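Local coordinates for cysteine desulfurase (PDB 5VPR), which probably removes sulfur from L-cysteine to leave L-alanine, passing it to a sulfur carrier with the help of a covalently bound pyridoxal phosphate, at residues 134-139 with 171-176; 195-200 with 221-226. One frame throughout, in Å; residues are numbered along the deposited sequence.

How the contacts relate
Contact 1 joins helix 134-142 to strand 171-177; contact 2 joins helix 189-199 to the turn that leads from helix 219-222 into strand 226-230. Their centres lie about 15 Å apart, and they follow in series along the chain, the first closing before the second opens. Both lie against the seven-stranded mixed sheet of the pyridoxal phosphate-binding domain. Strand 171-177 links them: Leu173 and Ser175 serve contact 1, while on its other face Val174 CG2 packs 3.9 Å from Val196 CG1 on helix 189-199. Helices 134-142 and 189-199 thus cover opposite faces of the sheet at strand 171-177, giving the layered alpha/beta body of this enzyme family.

Contact 1. Residues 134-139 with 171-176; sequences VPWQML and TKLVSV
Two first torsions bring Trp136 and Leu173 together: the indole CG stands anti to the carbonyl carbon of Trp136 (chi1 -50°), carrying the ring toward the strand, while Leu173 holds CG anti to its own backbone N (chi1 -171°) and sends its branches out to meet it at about a right angle. The branch that touches is CD2. It sits over one face of the six-membered ring, 3.8 Å from the ring centroid and 27° off the normal, a CH-pi contact whose nearest carbon is Trp136 CZ3, 3.5 Å from Leu173 CD2. Ser175, two residues along the strand, puts CB 3.8 Å above the plane of the indole, displaced toward the rim; its OG lies obliquely, 3.9 Å from Trp136 NE1, with no hydrogen bond between them. A broad indole suits this buried place because it spans both strand residues, whereas the small serine meets the ring with just its CB and OG. Ile105 and Ala109 of helix 101-111 and Ile124 of strand 121-125 also touch Trp136. A helix packed by its side chains on a strand of the mostly parallel central sheet is characteristic of the large domain of fold-type I pyridoxal phosphate enzymes.

Contact 2. Residues 195-200 with 221-226; sequences KVRAKS and TMDCDF
The CA atoms of Arg197 and Asp223 lie 9.5 Å apart, a gap that a long side chain must span; Asp223 turns the chain out of the preceding helix with positive phi. Arg197 bridges it with its chain bent at chi2 (-57°), which brings the guanidinium to the turn. Asp223 is gripped side-on: Arg197 NE bonds Asp223 OD2 at 3.0 Å, coming from above the carboxylate plane, and Arg197 NH2 reaches the backbone Asp223 O at 2.8 Å in a more bent bond. Asp225 is held end-on. Arg197 NH1 meets the syn side of Asp225 OD2 at 3.0 Å, and Arg197 NH2 gives Asp225 OD1 a straighter bond of 3.1 Å (162°). Because the carboxylate is turned 66° from the guanidinium, Arg197 NH2 comes to Asp225 OD1 from above the carboxylate plane, although the oxygen lies close to the guanidinium plane. Four bonds from three nitrogens fix the rotation of the guanidinium, and only arginine offers so many N-H groups on so long an arm; the aspartates bring short side chains whose carboxylates stay close to the backbone. Lys246 forms a salt bridge with Asp223 OD1, its positive charge probably offset by the two carboxylates. Asp225 OD2 also accepts a hydrogen bond from Ile204 N, tying the network to strand 203-207, which lies beside strand 226-230 in the sheet.

Contact 1. Residues 134-139 with 171-176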
ATOM      1  N   VAL A 134       4.814  16.153  -3.447  1.00 70.78           N
ATOM      2  CA  VAL A 134       4.565  17.556  -3.134  1.00 71.46           C
ATOM      3  C   VAL A 134       4.863  17.879  -1.671  1.00 65.50           C
ATOM      4  O   VAL A 134       5.495  18.913  -1.413  1.00 72.67           O
ATOM      5  CB  VAL A 134       3.118  17.945  -3.481  1.00 77.90           C
ATOM      6  CG1 VAL A 134       3.004  19.449  -3.656  1.00 79.09           C
ATOM      7  CG2 VAL A 134       2.656  17.203  -4.725  1.00 81.94           C
ATOM      8  N   PRO A 135       4.417  17.078  -0.682  1.00 64.59           N
ATOM      9  CA  PRO A 135       4.698  17.453   0.720  1.00 60.18           C
ATOM     10  C   PRO A 135       6.171  17.653   0.992  1.00 52.72           C
ATOM     11  O   PRO A 135       6.554  18.576   1.718  1.00 57.53           O
ATOM     12  CB  PRO A 135       4.143  16.271   1.530  1.00 55.58           C
ATOM     13  CG  PRO A 135       3.159  15.625   0.656  1.00 58.39           C
ATOM     14  CD  PRO A 135       3.687  15.797  -0.745  1.00 64.84           C
ATOM     15  N   TRP A 136       7.013  16.797   0.416  1.00 62.42           N
ATOM     16  CA  TRP A 136       8.450  16.963   0.575  1.00 55.88           C
ATOM     17  C   TRP A 136       8.951  18.146  -0.240  1.00 59.89           C
ATOM     18  O   TRP A 136       9.824  18.892   0.215  1.00 59.44           O
ATOM     19  CB  TRP A 136       9.165  15.671   0.177  1.00 48.70           C
ATOM     20  CG  TRP A 136       8.589  14.443   0.838  1.00 50.05           C
ATOM     21  CD1 TRP A 136       7.980  13.388   0.214  1.00 51.94           C
ATOM     22  CD2 TRP A 136       8.539  14.156   2.246  1.00 45.84           C
ATOM     23  NE1 TRP A 136       7.571  12.460   1.143  1.00 46.45           N
ATOM     24  CE2 TRP A 136       7.906  12.905   2.394  1.00 43.64           C
ATOM     25  CE3 TRP A 136       8.983  14.824   3.389  1.00 50.45           C
ATOM     26  CZ2 TRP A 136       7.701  12.316   3.639  1.00 42.82           C
ATOM     27  CZ3 TRP A 136       8.774  14.237   4.627  1.00 45.30           C
ATOM     28  CH2 TRP A 136       8.143  12.999   4.741  1.00 41.24           C
ATOM     29  N   GLN A 137       8.403  18.342  -1.445  1.00 64.77           N
ATOM     30  CA  GLN A 137       8.770  19.517  -2.227  1.00 71.50           C
ATOM     31  C   GLN A 137       8.315  20.788  -1.524  1.00 69.36           C
ATOM     32  O   GLN A 137       9.008  21.809  -1.561  1.00 69.17           O
ATOM     33  CB  GLN A 137       8.180  19.431  -3.638  1.00 69.98           C
ATOM     34  N   MET A 138       7.158  20.732  -0.856  1.00 69.87           N
ATOM     35  CA  MET A 138       6.670  21.887  -0.109  1.00 67.92           C
ATOM     36  C   MET A 138       7.472  22.097   1.172  1.00 70.03           C
ATOM     37  O   MET A 138       7.729  23.240   1.570  1.00 68.69           O
ATOM     38  CB  MET A 138       5.179  21.717   0.200  1.00 60.25           C
ATOM     39  N   LEU A 139       7.871  21.009   1.837  1.00 71.66           N
ATOM     40  CA  LEU A 139       8.712  21.139   3.023  1.00 68.37           C
ATOM     41  C   LEU A 139      10.036  21.809   2.684  1.00 70.24           C
ATOM     42  O   LEU A 139      10.529  22.651   3.445  1.00 69.85           O
ATOM     43  CB  LEU A 139       8.945  19.766   3.660  1.00 66.30           C
ATOM     44  CG  LEU A 139      10.049  19.657   4.717  1.00 59.75           C
ATOM     45  CD1 LEU A 139       9.754  20.532   5.914  1.00 59.17           C
ATOM     46  CD2 LEU A 139      10.246  18.206   5.150  1.00 56.83           C
ATOM     47  N   THR A 171      21.765  15.305   5.851  1.00 59.05           N
ATOM     48  CA  THR A 171      20.583  14.498   5.546  1.00 48.97           C
ATOM     49  C   THR A 171      19.695  14.375   6.777  1.00 48.36           C
ATOM     50  O   THR A 171      20.086  13.752   7.770  1.00 54.48           O
ATOM     51  CB  THR A 171      20.972  13.100   5.075  1.00 45.90           C
ATOM     52  OG1 THR A 171      22.078  13.163   4.160  1.00 49.64           O
ATOM     53  CG2 THR A 171      19.763  12.444   4.413  1.00 43.70           C
ATOM     54  N   LYS A 172      18.482  14.921   6.704  1.00 46.78           N
ATOM     55  CA  LYS A 172      17.585  14.881   7.847  1.00 44.99           C
ATOM     56  C   LYS A 172      16.422  13.920   7.685  1.00 52.12           C
ATOM     57  O   LYS A 172      15.855  13.487   8.696  1.00 43.07           O
ATOM     58  CB  LYS A 172      17.041  16.284   8.139  1.00 54.71           C
ATOM     59  CG  LYS A 172      18.125  17.285   8.507  1.00 61.79           C
ATOM     60  CD  LYS A 172      19.032  16.722   9.603  1.00 68.41           C
ATOM     61  CE  LYS A 172      20.235  17.612   9.879  1.00 73.33           C
ATOM     62  NZ  LYS A 172      19.839  18.901  10.496  1.00 88.11           N
ATOM     63  N   LEU A 173      16.050  13.575   6.455  1.00 49.19           N
ATOM     64  CA  LEU A 173      14.941  12.666   6.239  1.00 48.08           C
ATOM     65  C   LEU A 173      15.128  11.956   4.910  1.00 43.96           C
ATOM     66  O   LEU A 173      15.491  12.574   3.904  1.00 46.90           O
ATOM     67  CB  LEU A 173      13.592  13.391   6.268  1.00 47.17           C
ATOM     68  CG  LEU A 173      12.432  12.388   6.252  1.00 48.76           C
ATOM     69  CD1 LEU A 173      11.472  12.598   7.388  1.00 52.60           C
ATOM     70  CD2 LEU A 173      11.703  12.435   4.924  1.00 57.39           C
ATOM     71  N   VAL A 174      14.900  10.651   4.929  1.00 39.18           N
ATOM     72  CA  VAL A 174      14.932   9.811   3.743  1.00 37.36           C
ATOM     73  C   VAL A 174      13.585   9.120   3.670  1.00 36.34           C
ATOM     74  O   VAL A 174      13.144   8.511   4.651  1.00 40.68           O
ATOM     75  CB  VAL A 174      16.073   8.775   3.788  1.00 37.59           C
ATOM     76  CG1 VAL A 174      16.024   7.868   2.544  1.00 43.31           C
ATOM     77  CG2 VAL A 174      17.429   9.472   3.923  1.00 39.82           C
ATOM     78  N   SER A 175      12.927   9.229   2.527  1.00 35.74           N
ATOM     79  CA  SER A 175      11.606   8.640   2.345  1.00 39.76           C
ATOM     80  C   SER A 175      11.627   7.730   1.127  1.00 39.74           C
ATOM     81  O   SER A 175      11.951   8.175   0.021  1.00 44.82           O
ATOM     82  CB  SER A 175      10.537   9.715   2.182  1.00 44.00           C
ATOM     83  OG  SER A 175       9.294   9.088   1.913  1.00 38.53           O
ATOM     84  N   VAL A 176      11.267   6.467   1.324  1.00 38.87           N
ATOM     85  CA  VAL A 176      11.303   5.469   0.261  1.00 34.11           C
ATOM     86  C   VAL A 176      10.000   4.680   0.296  1.00 35.54           C
ATOM     87  O   VAL A 176       9.518   4.320   1.375  1.00 38.85           O
ATOM     88  CB  VAL A 176      12.524   4.517   0.414  1.00 35.59           C
ATOM     89  CG1 VAL A 176      12.605   3.544  -0.747  1.00 49.51           C
ATOM     90  CG2 VAL A 176      13.823   5.294   0.536  1.00 45.71           C
TER

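Contact 2. Residues 195-200 with 221-226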
ATOM      1  N   LYS A 195      22.285   1.531   5.010  1.00 43.19           N
ATOM      2  CA  LYS A 195      23.108   2.631   4.508  1.00 46.51           C
ATOM      3  C   LYS A 195      22.768   3.947   5.194  1.00 45.07           C
ATOM      4  O   LYS A 195      23.671   4.706   5.569  1.00 46.21           O
ATOM      5  CB  LYS A 195      22.952   2.794   2.999  1.00 46.76           C
ATOM      6  CG  LYS A 195      23.559   1.705   2.132  1.00 55.45           C
ATOM      7  CD  LYS A 195      23.059   1.874   0.685  1.00 57.30           C
ATOM      8  CE  LYS A 195      23.712   0.884  -0.285  1.00 57.83           C
ATOM      9  NZ  LYS A 195      25.196   0.898  -0.162  1.00 61.90           N
ATOM     10  N   VAL A 196      21.474   4.241   5.363  1.00 41.66           N
ATOM     11  CA  VAL A 196      21.079   5.518   5.951  1.00 44.49           C
ATOM     12  C   VAL A 196      21.517   5.611   7.418  1.00 44.49           C
ATOM     13  O   VAL A 196      21.953   6.669   7.875  1.00 42.97           O
ATOM     14  CB  VAL A 196      19.558   5.736   5.795  1.00 39.68           C
ATOM     15  CG1 VAL A 196      19.133   7.021   6.510  1.00 40.32           C
ATOM     16  CG2 VAL A 196      19.159   5.790   4.324  1.00 39.25           C
ATOM     17  N   ARG A 197      21.400   4.511   8.181  1.00 42.19           N
ATOM     18  CA  ARG A 197      21.839   4.519   9.572  1.00 43.34           C
ATOM     19  C   ARG A 197      23.350   4.676   9.682  1.00 52.88           C
ATOM     20  O   ARG A 197      23.840   5.337  10.602  1.00 48.73           O
ATOM     21  CB  ARG A 197      21.418   3.237  10.287  1.00 48.12           C
ATOM     22  CG  ARG A 197      19.937   3.020  10.398  1.00 48.61           C
ATOM     23  CD  ARG A 197      19.252   4.158  11.098  1.00 53.36           C
ATOM     24  NE  ARG A 197      17.904   3.772  11.492  1.00 55.61           N
ATOM     25  CZ  ARG A 197      16.933   4.637  11.768  1.00 55.33           C
ATOM     26  NH1 ARG A 197      17.156   5.940  11.677  1.00 55.02           N
ATOM     27  NH2 ARG A 197      15.734   4.196  12.121  1.00 49.67           N
ATOM     28  N   ALA A 198      24.104   4.067   8.757  1.00 45.76           N
ATOM     29  CA  ALA A 198      25.556   4.060   8.876  1.00 54.51           C
ATOM     30  C   ALA A 198      26.165   5.410   8.519  1.00 48.32           C
ATOM     31  O   ALA A 198      27.212   5.769   9.054  1.00 53.30           O
ATOM     32  CB  ALA A 198      26.147   2.963   7.984  1.00 57.01           C
ATOM     33  N   LYS A 199      25.528   6.179   7.642  1.00 48.39           N
ATOM     34  CA  LYS A 199      26.169   7.358   7.069  1.00 51.29           C
ATOM     35  C   LYS A 199      25.388   8.644   7.319  1.00 53.59           C
ATOM     36  O   LYS A 199      25.701   9.672   6.709  1.00 51.70           O
ATOM     37  CB  LYS A 199      26.382   7.158   5.560  1.00 49.76           C
ATOM     38  N   SER A 200      24.402   8.630   8.211  1.00 54.23           N
ATOM     39  CA  SER A 200      23.615   9.825   8.463  1.00 53.18           C
ATOM     40  C   SER A 200      22.853   9.648   9.763  1.00 55.07           C
ATOM     41  O   SER A 200      22.722   8.537  10.282  1.00 48.01           O
ATOM     42  CB  SER A 200      22.630  10.094   7.325  1.00 45.08           C
ATOM     43  OG  SER A 200      21.464   9.336   7.544  1.00 43.40           O
ATOM     44  N   THR A 221      12.116  -5.088  13.432  1.00 48.76           N
ATOM     45  CA  THR A 221      13.291  -5.553  12.702  1.00 53.22           C
ATOM     46  C   THR A 221      13.597  -4.649  11.511  1.00 52.57           C
ATOM     47  O   THR A 221      14.767  -4.470  11.155  1.00 45.99           O
ATOM     48  CB  THR A 221      13.113  -7.009  12.259  1.00 57.53           C
ATOM     49  OG1 THR A 221      11.903  -7.144  11.509  1.00 51.47           O
ATOM     50  CG2 THR A 221      13.055  -7.927  13.465  1.00 58.75           C
ATOM     51  N   MET A 222      12.577  -4.037  10.909  1.00 45.50           N
ATOM     52  CA  MET A 222      12.824  -3.120   9.799  1.00 41.83           C
ATOM     53  C   MET A 222      13.584  -1.875  10.252  1.00 38.13           C
ATOM     54  O   MET A 222      14.321  -1.275   9.463  1.00 42.75           O
ATOM     55  CB  MET A 222      11.495  -2.710   9.144  1.00 43.72           C
ATOM     56  CG  MET A 222      11.648  -1.731   7.972  1.00 40.39           C
ATOM     57  SD  MET A 222      10.067  -1.157   7.284  1.00 41.96           S
ATOM     58  CE  MET A 222       9.341  -2.724   6.824  1.00 41.36           C
ATOM     59  N   ASP A 223      13.394  -1.459  11.496  1.00 37.54           N
ATOM     60  CA  ASP A 223      14.051  -0.273  12.036  1.00 41.71           C
ATOM     61  C   ASP A 223      13.728   0.989  11.226  1.00 41.07           C
ATOM     62  O   ASP A 223      14.545   1.909  11.123  1.00 43.41           O
ATOM     63  CB  ASP A 223      15.571  -0.490  12.138  1.00 44.13           C
ATOM     64  CG  ASP A 223      16.245   0.599  12.926  1.00 51.70           C
ATOM     65  OD1 ASP A 223      15.648   1.021  13.945  1.00 49.20           O
ATOM     66  OD2 ASP A 223      17.335   1.047  12.513  1.00 56.13           O
ATOM     67  N   CYS A 224      12.526   1.073  10.652  1.00 39.52           N
ATOM     68  CA  CYS A 224      12.078   2.350  10.117  1.00 34.15           C
ATOM     69  C   CYS A 224      11.738   3.300  11.265  1.00 40.04           C
ATOM     70  O   CYS A 224      11.425   2.872  12.382  1.00 44.47           O
ATOM     71  CB  CYS A 224      10.848   2.153   9.225  1.00 39.22           C
ATOM     72  SG  CYS A 224       9.542   1.268  10.120  1.00 40.95           S
ATOM     73  N   ASP A 225      11.822   4.603  10.998  1.00 36.42           N
ATOM     74  CA  ASP A 225      11.320   5.569  11.973  1.00 40.12           C
ATOM     75  C   ASP A 225       9.826   5.825  11.809  1.00 43.83           C
ATOM     76  O   ASP A 225       9.136   6.097  12.802  1.00 45.31           O
ATOM     77  CB  ASP A 225      12.068   6.891  11.846  1.00 37.55           C
ATOM     78  CG  ASP A 225      13.522   6.769  12.263  1.00 40.28           C
ATOM     79  OD1 ASP A 225      13.768   6.262  13.371  1.00 41.86           O
ATOM     80  OD2 ASP A 225      14.399   7.163  11.476  1.00 42.83           O
ATOM     81  N   PHE A 226       9.331   5.751  10.574  1.00 36.44           N
ATOM     82  CA  PHE A 226       7.915   5.875  10.250  1.00 37.57           C
ATOM     83  C   PHE A 226       7.544   4.794   9.248  1.00 40.59           C
ATOM     84  O   PHE A 226       8.355   4.418   8.400  1.00 36.77           O
ATOM     85  CB  PHE A 226       7.560   7.220   9.608  1.00 34.56           C
ATOM     86  CG  PHE A 226       8.000   8.400  10.378  1.00 36.90           C
ATOM     87  CD1 PHE A 226       9.194   9.033  10.072  1.00 36.96           C
ATOM     88  CD2 PHE A 226       7.217   8.903  11.403  1.00 41.66           C
ATOM     89  CE1 PHE A 226       9.606  10.141  10.778  1.00 37.41           C
ATOM     90  CE2 PHE A 226       7.629  10.013  12.117  1.00 43.85           C
ATOM     91  CZ  PHE A 226       8.820  10.631  11.806  1.00 42.97           C
TER